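Local coordinates for protein endolysin 2638A (Staphylococcus phage 2638A, PDB 7AQH) that degrades the peptidoglycan of its staphylococcal host to release new phage, this chain being its C-terminal SH3b cell wall-binding domain, at residues Glu14-Thr19 / Ile49-Val54; Val54-Gly59 / Arg78-Lys83; His60-Trp65 / Tyr74-Thr79. All coordinates share one frame; numbering follows the deposited sequence.

Contact 1. Residues Glu14-Thr19 / Ile49-Val54; sequences EHASFT and IKYDEV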
loop_
_atom_site.group_PDB
_atom_site.type_symbol
_atom_site.label_atom_id
_atom_site.label_comp_id
_atom_site.label_asym_id
_atom_site.label_seq_id
_atom_site.Cartn_x
_atom_site.Cartn_y
_atom_site.Cartn_z
ATOM N N GLU A 14 -5.816 10.152 -2.411
ATOM C CA GLU A 14 -6.236 9.564 -3.677
ATOM C C GLU A 14 -7.356 8.563 -3.442
ATOM O O GLU A 14 -7.198 7.616 -2.665
ATOM C CB GLU A 14 -5.051 8.893 -4.378
ATOM C CG GLU A 14 -5.426 8.128 -5.634
ATOM C CD GLU A 14 -4.214 7.639 -6.403
ATOM O OE1 GLU A 14 -3.154 8.294 -6.322
ATOM O OE2 GLU A 14 -4.321 6.598 -7.083
ATOM N N HIS A 15 -8.487 8.758 -4.112
ATOM C CA HIS A 15 -9.660 7.914 -3.927
ATOM C C HIS A 15 -9.818 7.049 -5.170
ATOM O O HIS A 15 -10.217 7.545 -6.230
ATOM C CB HIS A 15 -10.903 8.771 -3.694
ATOM C CG HIS A 15 -10.832 9.608 -2.456
ATOM N ND1 HIS A 15 -10.773 9.065 -1.190
ATOM C CD2 HIS A 15 -10.780 10.951 -2.291
ATOM C CE1 HIS A 15 -10.701 10.039 -0.300
ATOM N NE2 HIS A 15 -10.703 11.193 -0.941
ATOM N N ALA A 16 -9.528 5.757 -5.037
ATOM C CA ALA A 16 -9.662 4.826 -6.150
ATOM C C ALA A 16 -9.730 3.404 -5.605
ATOM O O ALA A 16 -9.502 3.161 -4.416
ATOM C CB ALA A 16 -8.508 4.984 -7.147
ATOM N N SER A 17 -10.053 2.467 -6.496
ATOM C CA SER A 17 -10.169 1.053 -6.168
ATOM C C SER A 17 -8.983 0.285 -6.739
ATOM O O SER A 17 -8.477 0.610 -7.817
ATOM C CB SER A 17 -11.465 0.454 -6.708
ATOM O OG SER A 17 -11.466 0.462 -8.124
ATOM N N PHE A 18 -8.546 -0.739 -6.010
ATOM C CA PHE A 18 -7.421 -1.575 -6.412
ATOM C C PHE A 18 -7.838 -3.040 -6.411
ATOM O O PHE A 18 -8.400 -3.530 -5.425
ATOM C CB PHE A 18 -6.219 -1.370 -5.482
ATOM C CG PHE A 18 -4.981 -2.112 -5.912
ATOM C CD1 PHE A 18 -4.760 -3.419 -5.509
ATOM C CD2 PHE A 18 -4.031 -1.498 -6.712
ATOM C CE1 PHE A 18 -3.617 -4.102 -5.900
ATOM C CE2 PHE A 18 -2.886 -2.174 -7.106
ATOM C CZ PHE A 18 -2.678 -3.476 -6.701
ATOM N N THR A 19 -7.553 -3.734 -7.510
ATOM C CA THR A 19 -7.810 -5.164 -7.643
ATOM C C THR A 19 -6.482 -5.907 -7.692
ATOM O O THR A 19 -5.658 -5.659 -8.579
ATOM C CB THR A 19 -8.634 -5.476 -8.894
ATOM O OG1 THR A 19 -9.493 -4.368 -9.199
ATOM C CG2 THR A 19 -9.456 -6.751 -8.699
ATOM N N ILE A 49 -10.249 -3.734 -3.297
ATOM C CA ILE A 49 -10.424 -2.835 -2.165
ATOM C C ILE A 49 -10.401 -1.407 -2.684
ATOM O O ILE A 49 -9.898 -1.123 -3.774
ATOM C CB ILE A 49 -9.338 -3.040 -1.082
ATOM C CG1 ILE A 49 -7.933 -2.877 -1.674
ATOM C CG2 ILE A 49 -9.473 -4.411 -0.441
ATOM C CD1 ILE A 49 -7.460 -1.443 -1.788
ATOM N N LYS A 50 -10.956 -0.499 -1.891
ATOM C CA LYS A 50 -10.942 0.926 -2.191
ATOM C C LYS A 50 -10.107 1.642 -1.141
ATOM O O LYS A 50 -10.454 1.636 0.046
ATOM C CB LYS A 50 -12.348 1.525 -2.265
ATOM C CG LYS A 50 -13.151 1.116 -3.488
ATOM C CD LYS A 50 -14.475 1.868 -3.538
ATOM C CE LYS A 50 -15.279 1.533 -4.783
ATOM N NZ LYS A 50 -15.615 0.096 -4.887
ATOM N N TYR A 51 -9.013 2.246 -1.585
ATOM C CA TYR A 51 -8.093 2.969 -0.729
ATOM C C TYR A 51 -8.362 4.463 -0.829
ATOM O O TYR A 51 -8.954 4.952 -1.794
ATOM C CB TYR A 51 -6.653 2.663 -1.132
ATOM C CG TYR A 51 -6.309 3.086 -2.547
ATOM C CD1 TYR A 51 -6.545 2.239 -3.623
ATOM C CD2 TYR A 51 -5.743 4.327 -2.807
ATOM C CE1 TYR A 51 -6.232 2.613 -4.915
ATOM C CE2 TYR A 51 -5.425 4.713 -4.100
ATOM C CZ TYR A 51 -5.671 3.851 -5.149
ATOM O OH TYR A 51 -5.355 4.232 -6.436
ATOM N N ASP A 52 -7.899 5.191 0.184
ATOM C CA ASP A 52 -8.091 6.630 0.262
ATOM C C ASP A 52 -6.782 7.396 0.357
ATOM O O ASP A 52 -6.804 8.633 0.375
ATOM C CB ASP A 52 -8.984 6.985 1.462
ATOM C CG ASP A 52 -8.466 6.405 2.764
ATOM O OD1 ASP A 52 -7.292 5.979 2.804
ATOM O OD2 ASP A 52 -9.232 6.375 3.747
ATOM N N GLU A 53 -5.648 6.703 0.424
ATOM C CA GLU A 53 -4.354 7.354 0.547
ATOM C C GLU A 53 -3.284 6.436 -0.024
ATOM O O GLU A 53 -3.374 5.209 0.083
ATOM C CB GLU A 53 -4.046 7.698 2.009
ATOM C CG GLU A 53 -2.819 8.570 2.202
ATOM C CD GLU A 53 -2.497 8.799 3.667
ATOM O OE1 GLU A 53 -2.768 7.893 4.482
ATOM O OE2 GLU A 53 -1.980 9.885 4.001
ATOM N N VAL A 54 -2.270 7.044 -0.632
ATOM C CA VAL A 54 -1.139 6.327 -1.204
ATOM C C VAL A 54 0.126 6.775 -0.488
ATOM O O VAL A 54 0.292 7.963 -0.189
ATOM C CB VAL A 54 -1.018 6.562 -2.725
ATOM C CG1 VAL A 54 0.109 5.723 -3.302
ATOM C CG2 VAL A 54 -2.335 6.246 -3.417
#

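Contact 2. Residues Val54-Gly59 / Arg78-Lys83; sequences VQKFDG and RTWDAK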
loop_
_atom_site.group_PDB
_atom_site.type_symbol
_atom_site.label_atom_id
_atom_site.label_comp_id
_atom_site.label_asym_id
_atom_site.label_seq_id
_atom_site.Cartn_x
_atom_site.Cartn_y
_atom_site.Cartn_z
ATOM N N VAL A 54 -2.270 7.044 -0.632
ATOM C CA VAL A 54 -1.139 6.327 -1.204
ATOM C C VAL A 54 0.126 6.775 -0.488
ATOM O O VAL A 54 0.292 7.963 -0.189
ATOM C CB VAL A 54 -1.018 6.562 -2.725
ATOM C CG1 VAL A 54 0.109 5.723 -3.302
ATOM C CG2 VAL A 54 -2.335 6.246 -3.417
ATOM N N GLN A 55 1.017 5.825 -0.215
ATOM C CA GLN A 55 2.265 6.114 0.474
ATOM C C GLN A 55 3.438 5.518 -0.289
ATOM O O GLN A 55 3.294 4.539 -1.029
ATOM C CB GLN A 55 2.258 5.573 1.912
ATOM C CG GLN A 55 1.118 6.096 2.774
ATOM C CD GLN A 55 -0.178 5.344 2.550
ATOM O OE1 GLN A 55 -0.181 4.238 2.010
ATOM N NE2 GLN A 55 -1.288 5.941 2.965
ATOM N N LYS A 56 4.607 6.126 -0.098
ATOM C CA LYS A 56 5.865 5.637 -0.653
ATOM C C LYS A 56 6.855 5.525 0.498
ATOM O O LYS A 56 7.265 6.541 1.068
ATOM C CB LYS A 56 6.397 6.566 -1.746
ATOM C CG LYS A 56 5.567 6.570 -3.020
ATOM C CD LYS A 56 6.199 7.457 -4.083
ATOM C CE LYS A 56 6.367 8.884 -3.587
ATOM N NZ LYS A 56 6.932 9.776 -4.638
ATOM N N PHE A 57 7.233 4.297 0.839
ATOM C CA PHE A 57 8.077 4.056 2.000
ATOM C C PHE A 57 8.561 2.615 1.969
ATOM O O PHE A 57 7.911 1.743 1.387
ATOM C CB PHE A 57 7.322 4.334 3.305
ATOM C CG PHE A 57 8.205 4.390 4.517
ATOM C CD1 PHE A 57 8.227 3.342 5.423
ATOM C CD2 PHE A 57 9.021 5.484 4.747
ATOM C CE1 PHE A 57 9.040 3.388 6.538
ATOM C CE2 PHE A 57 9.837 5.536 5.861
ATOM C CZ PHE A 57 9.847 4.487 6.757
ATOM N N ASP A 58 9.705 2.382 2.607
ATOM C CA ASP A 58 10.283 1.047 2.727
ATOM C C ASP A 58 10.397 0.374 1.360
ATOM O O ASP A 58 10.044 -0.794 1.178
ATOM C CB ASP A 58 9.472 0.190 3.702
ATOM C CG ASP A 58 10.149 -1.129 4.024
ATOM O OD1 ASP A 58 11.311 -1.106 4.483
ATOM O OD2 ASP A 58 9.517 -2.188 3.825
ATOM N N GLY A 59 10.892 1.134 0.386
ATOM C CA GLY A 59 11.136 0.586 -0.934
ATOM C C GLY A 59 9.907 0.146 -1.695
ATOM O O GLY A 59 10.031 -0.616 -2.657
ATOM N N ARG A 78 3.685 -1.788 -5.463
ATOM C CA ARG A 78 4.762 -1.736 -6.444
ATOM C C ARG A 78 6.052 -1.342 -5.740
ATOM O O ARG A 78 6.032 -0.712 -4.677
ATOM C CB ARG A 78 4.448 -0.754 -7.576
ATOM C CG ARG A 78 4.486 0.708 -7.166
ATOM C CD ARG A 78 3.736 1.572 -8.168
ATOM N NE ARG A 78 4.111 1.261 -9.545
ATOM C CZ ARG A 78 3.584 1.851 -10.613
ATOM N NH1 ARG A 78 2.657 2.787 -10.465
ATOM N NH2 ARG A 78 3.984 1.504 -11.828
ATOM N N THR A 79 7.173 -1.719 -6.348
ATOM C CA THR A 79 8.475 -1.356 -5.812
ATOM C C THR A 79 8.763 0.120 -6.071
ATOM O O THR A 79 8.219 0.739 -6.990
ATOM C CB THR A 79 9.574 -2.222 -6.427
ATOM O OG1 THR A 79 9.643 -1.980 -7.838
ATOM C CG2 THR A 79 9.287 -3.696 -6.185
ATOM N N TRP A 80 9.639 0.685 -5.244
ATOM C CA TRP A 80 9.930 2.113 -5.300
ATOM C C TRP A 80 11.369 2.345 -4.870
ATOM O O TRP A 80 11.759 1.949 -3.768
ATOM C CB TRP A 80 8.962 2.894 -4.406
ATOM C CG TRP A 80 9.326 4.334 -4.212
ATOM C CD1 TRP A 80 9.273 5.328 -5.144
ATOM C CD2 TRP A 80 9.785 4.944 -2.999
ATOM N NE1 TRP A 80 9.677 6.518 -4.589
ATOM C CE2 TRP A 80 9.997 6.309 -3.273
ATOM C CE3 TRP A 80 10.040 4.466 -1.710
ATOM C CZ2 TRP A 80 10.452 7.202 -2.305
ATOM C CZ3 TRP A 80 10.491 5.354 -0.751
ATOM C CH2 TRP A 80 10.693 6.706 -1.053
ATOM N N ASP A 81 12.150 2.984 -5.738
ATOM C CA ASP A 81 13.531 3.341 -5.431
ATOM C C ASP A 81 13.543 4.765 -4.885
ATOM O O ASP A 81 13.293 5.724 -5.622
ATOM C CB ASP A 81 14.412 3.214 -6.671
ATOM C CG ASP A 81 15.891 3.337 -6.354
ATOM O OD1 ASP A 81 16.231 3.894 -5.289
ATOM O OD2 ASP A 81 16.714 2.875 -7.172
ATOM N N ALA A 82 13.839 4.899 -3.591
ATOM C CA ALA A 82 13.756 6.201 -2.940
ATOM C C ALA A 82 14.766 7.188 -3.509
ATOM O O ALA A 82 14.491 8.393 -3.560
ATOM C CB ALA A 82 13.957 6.049 -1.433
ATOM N N LYS A 83 15.933 6.707 -3.942
ATOM C CA LYS A 83 16.994 7.607 -4.373
ATOM C C LYS A 83 16.817 8.084 -5.809
ATOM O O LYS A 83 17.388 9.116 -6.178
ATOM C CB LYS A 83 18.353 6.913 -4.240
ATOM C CG LYS A 83 18.783 6.601 -2.811
ATOM C CD LYS A 83 19.090 7.852 -2.003
ATOM C CE LYS A 83 17.825 8.445 -1.404
ATOM N NZ LYS A 83 18.090 9.726 -0.696
#

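Contact 3. Residues His60-Trp65 / Tyr74-Thr79; sequences HVWVSW and YMPVRT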
loop_
_atom_site.group_PDB
_atom_site.type_symbol
_atom_site.label_atom_id
_atom_site.label_comp_id
_atom_site.label_asym_id
_atom_site.label_seq_id
_atom_site.Cartn_x
_atom_site.Cartn_y
_atom_site.Cartn_z
ATOM N N HIS A 60 8.720 0.603 -1.298
ATOM C CA HIS A 60 7.488 0.205 -1.964
ATOM C C HIS A 60 6.524 1.380 -2.011
ATOM O O HIS A 60 6.640 2.341 -1.246
ATOM C CB HIS A 60 6.815 -0.979 -1.254
ATOM C CG HIS A 60 7.563 -2.269 -1.378
ATOM N ND1 HIS A 60 8.630 -2.590 -0.567
ATOM C CD2 HIS A 60 7.393 -3.321 -2.213
ATOM C CE1 HIS A 60 9.088 -3.784 -0.900
ATOM N NE2 HIS A 60 8.356 -4.248 -1.895
ATOM N N VAL A 61 5.562 1.287 -2.926
ATOM C CA VAL A 61 4.414 2.184 -2.969
ATOM C C VAL A 61 3.246 1.477 -2.299
ATOM O O VAL A 61 2.956 0.314 -2.605
ATOM C CB VAL A 61 4.067 2.581 -4.414
ATOM C CG1 VAL A 61 2.848 3.492 -4.435
ATOM C CG2 VAL A 61 5.256 3.258 -5.076
ATOM N N TRP A 62 2.575 2.172 -1.385
ATOM C CA TRP A 62 1.522 1.575 -0.582
ATOM C C TRP A 62 0.200 2.296 -0.811
ATOM O O TRP A 62 0.160 3.467 -1.196
ATOM C CB TRP A 62 1.870 1.614 0.914
ATOM C CG TRP A 62 3.179 0.968 1.258
ATOM C CD1 TRP A 62 4.426 1.419 0.933
ATOM C CD2 TRP A 62 3.373 -0.245 1.998
ATOM N NE1 TRP A 62 5.383 0.564 1.424
ATOM C CE2 TRP A 62 4.763 -0.465 2.081
ATOM C CE3 TRP A 62 2.507 -1.163 2.597
ATOM C CZ2 TRP A 62 5.304 -1.568 2.739
ATOM C CZ3 TRP A 62 3.048 -2.258 3.250
ATOM C CH2 TRP A 62 4.433 -2.450 3.314
ATOM N N VAL A 63 -0.888 1.569 -0.571
ATOM C CA VAL A 63 -2.228 2.137 -0.513
ATOM C C VAL A 63 -2.836 1.753 0.826
ATOM O O VAL A 63 -2.608 0.646 1.326
ATOM C CB VAL A 63 -3.117 1.651 -1.677
ATOM C CG1 VAL A 63 -2.462 1.967 -3.014
ATOM C CG2 VAL A 63 -3.396 0.161 -1.548
ATOM N N SER A 64 -3.606 2.667 1.410
ATOM C CA SER A 64 -4.166 2.467 2.737
ATOM C C SER A 64 -5.671 2.679 2.706
ATOM O O SER A 64 -6.199 3.402 1.857
ATOM C CB SER A 64 -3.531 3.414 3.765
ATOM O OG SER A 64 -3.844 4.765 3.473
ATOM N N TRP A 65 -6.354 2.033 3.646
ATOM C CA TRP A 65 -7.792 2.192 3.807
ATOM C C TRP A 65 -8.149 1.808 5.233
ATOM O O TRP A 65 -7.344 1.219 5.959
ATOM C CB TRP A 65 -8.569 1.330 2.808
ATOM C CG TRP A 65 -8.469 -0.139 3.094
ATOM C CD1 TRP A 65 -9.311 -0.880 3.872
ATOM C CD2 TRP A 65 -7.468 -1.043 2.614
ATOM N NE1 TRP A 65 -8.898 -2.190 3.904
ATOM C CE2 TRP A 65 -7.769 -2.316 3.139
ATOM C CE3 TRP A 65 -6.347 -0.901 1.790
ATOM C CZ2 TRP A 65 -6.990 -3.439 2.867
ATOM C CZ3 TRP A 65 -5.576 -2.017 1.522
ATOM C CH2 TRP A 65 -5.901 -3.269 2.059
ATOM N N TYR A 74 -2.344 -1.011 5.485
ATOM C CA TYR A 74 -1.466 -0.566 4.413
ATOM C C TYR A 74 -1.057 -1.757 3.557
ATOM O O TYR A 74 -0.767 -2.839 4.079
ATOM C CB TYR A 74 -0.221 0.127 4.975
ATOM C CG TYR A 74 -0.530 1.328 5.838
ATOM C CD1 TYR A 74 -0.868 1.177 7.175
ATOM C CD2 TYR A 74 -0.472 2.615 5.318
ATOM C CE1 TYR A 74 -1.152 2.272 7.968
ATOM C CE2 TYR A 74 -0.750 3.717 6.105
ATOM C CZ TYR A 74 -1.089 3.539 7.430
ATOM O OH TYR A 74 -1.367 4.631 8.218
ATOM N N MET A 75 -1.030 -1.553 2.240
ATOM C CA MET A 75 -0.711 -2.614 1.298
ATOM C C MET A 75 0.303 -2.111 0.279
ATOM O O MET A 75 0.120 -1.023 -0.295
ATOM C CB MET A 75 -1.976 -3.111 0.585
ATOM C CG MET A 75 -1.763 -4.357 -0.256
ATOM S SD MET A 75 -3.027 -4.572 -1.525
ATOM C CE MET A 75 -4.520 -4.409 -0.555
ATOM N N PRO A 76 1.375 -2.858 0.022
ATOM C CA PRO A 76 2.278 -2.494 -1.073
ATOM C C PRO A 76 1.659 -2.829 -2.420
ATOM O O PRO A 76 0.900 -3.790 -2.559
ATOM C CB PRO A 76 3.523 -3.345 -0.803
ATOM C CG PRO A 76 2.992 -4.544 -0.091
ATOM C CD PRO A 76 1.831 -4.059 0.743
ATOM N N VAL A 77 1.993 -2.018 -3.423
ATOM C CA VAL A 77 1.390 -2.172 -4.742
ATOM C C VAL A 77 2.457 -2.148 -5.828
ATOM O O VAL A 77 2.175 -2.452 -6.992
ATOM C CB VAL A 77 0.331 -1.081 -4.992
ATOM C CG1 VAL A 77 -0.826 -1.234 -4.017
ATOM C CG2 VAL A 77 0.956 0.301 -4.875
ATOM N N ARG A 78 3.685 -1.788 -5.463
ATOM C CA ARG A 78 4.762 -1.736 -6.444
ATOM C C ARG A 78 6.052 -1.342 -5.740
ATOM O O ARG A 78 6.032 -0.712 -4.677
ATOM C CB ARG A 78 4.448 -0.754 -7.576
ATOM C CG ARG A 78 4.486 0.708 -7.166
ATOM C CD ARG A 78 3.736 1.572 -8.168
ATOM N NE ARG A 78 4.111 1.261 -9.545
ATOM C CZ ARG A 78 3.584 1.851 -10.613
ATOM N NH1 ARG A 78 2.657 2.787 -10.465
ATOM N NH2 ARG A 78 3.984 1.504 -11.828
ATOM N N THR A 79 7.173 -1.719 -6.348
ATOM C CA THR A 79 8.475 -1.356 -5.812
ATOM C C THR A 79 8.763 0.120 -6.071
ATOM O O THR A 79 8.219 0.739 -6.990
ATOM C CB THR A 79 9.574 -2.222 -6.427
ATOM O OG1 THR A 79 9.643 -1.980 -7.838
ATOM C CG2 THR A 79 9.287 -3.696 -6.185
#

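Contact 1. Residues Glu14-Thr19 / Ile49-Val54
Tyr-51 and Ala-16 form the last regular pair of an antiparallel ladder between segment 14-19 of strand 10-20 and strand 48-51 in the SH3b domain, just before segment 49-54 turns a corner at Asp-52. The short segments approach to 4.5 Å, with their directions 147° apart. At the Phe-18/Ile-49 pair both backbone bonds form: the N of Phe-18 meets the O of Ile-49 at 2.6 Å, and the N of Ile-49 returns a bond to the O of Phe-18. At the Ala-16/Tyr-51 pair the bond from Tyr-51 N to Ala-16 O is sound, whereas the reverse one is weak. At the corner itself, Glu-14 N adds a weak bond to Asp-52 O.

Apolar packing gathers on the face that bears Ala-16, Phe-18, Ile-49 and Tyr-51. The CD1 of Ile-49 reaches the CB of Phe-18 at 3.9 Å, and Tyr-51 CE1 touches that same CB. The Tyr-51 ring lies beneath the carbonyl of Ala-16, whose O stands 3.1 Å above the ring plane and toward its rim. Ile-94 packs on Ala-16, Phe-18 and Tyr-51. On the other face, the CB of Ser-17 rests against Lys-50 CG at 3.7 Å.

The polar contact is made at the tip of the tyrosine. With CG between its backbone N and carbonyl carbon (chi1 62°), the Tyr-51 ring runs back across segment 14-19, while the extended side chain of Glu-14 crosses it obliquely. The phenol OH donates to Glu-14 OE2 at 2.7 Å, arriving on the anti side of the carboxylate, 35° out of its plane; the other oxygen, OE1, makes a long, weak ion pair with Lys-12 and lies 3.6 Å from Val-54 CG2.

Contact 2. Residues Val54-Gly59 / Arg78-Lys83
Lys-56 lays its aliphatic chain over the indole of Trp-80, where strand 53-57 meets the loop that follows strand 72-77 in the SH3b domain. Its CB stands 3.9 Å from the centroid of the six-membered ring and 11° off the normal, a CH-pi contact over the centre of the face. Farther along the chain, Lys-56 CD comes within 3.6 Å of Trp-80 NE1, so the lysine spans both rings. The opposite indole face carries Ala-82 CA, 3.5 Å above the plane and toward the rim.

Next come the backbones. Trp-80 N donates to Gly-59 O at 2.9 Å, but from well above the carbonyl plane, while Gly-59 CA approaches Trp-80 O at 3.2 Å as a CA-H...O contact. Gly-59 has positive phi (65°), a backbone region that glycine enters more easily than other residues. With CG anti to the backbone N (chi1 170°), Trp-80 reaches across to the strand.

Farther out, Asp-81 OD1 accepts from Lys-83 N in an Asx turn, and Lys-56 makes cation-pi contacts with Trp-2 and Trp-10. A lysine whose methylenes pack on one indole while its ammonium makes cation-pi contacts with two more probably has its positive charge stabilised by the aromatic rings.

Contact 3. Residues His60-Trp65 / Tyr74-Thr79
Val-61, Val-63 and Val-77 form the apolar centre of the hairpin between strands 60-66 and 72-77 of the SH3b domain. Val-77 CG1 meets Val-63 CG1 at 3.7 Å, and its CG2 meets Val-61 CG1 at the same distance. Val-61 also lies alongside the aliphatic part of Arg-78. Tyr-51 of strand 48-51 and Val-54 of the adjacent strand 53-57 reach Val-63 and Val-61 respectively.

On the other face, with CG anti to its carbonyl carbon (chi1 -56°), the Trp-62 indole lies where Pro-76 can sit over its face in a CH-pi contact, CB 4.0 Å from the six-membered ring centroid and 4° off the normal.

The strands run 140° apart. Val-63 and Met-75 exchange backbone bonds, with Val-63 N to Met-75 O at 2.8 Å; Val-77 N donates to Val-61 O, and Val-61 N to Arg-78 O at 2.7 Å.

Polar side-chain atoms find partners outside the pair: Trp-62 NE1 to Phe-57 O, His-60 ND1 with Asp-58 O, Ser-64 OG with Gln-55 NE2, and Arg-78 NH2 to Gly-88 O. The indole of Trp-62 thus offers a face to proline and its N-H to a carbonyl, which satisfies its polar atom and probably restrains the ring's rotation.

Overall arrangement
Contacts 1 and 3 join strands of one antiparallel sheet of the SH3b domain, and contact 2 ties strand 53-57 of it to the loop after strand 72-77. Contact 3 sits about 2 Å from the chain centre; the centres of contacts 1 and 2 lie about 10 Å and 8 Å from its own and about 17 Å apart. Contact 1 closes before contact 2 opens, sharing Val-54 on strand 53-57, and contacts 2 and 3 share Arg-78 and Thr-79. Strand 53-57 lies beside 60-66, and this pairing joins contact 3 to the others: Ser-64 N lies 2.9 Å from Glu-53 O. The cell wall-binding module is thus built from paired strands and loops, without helices.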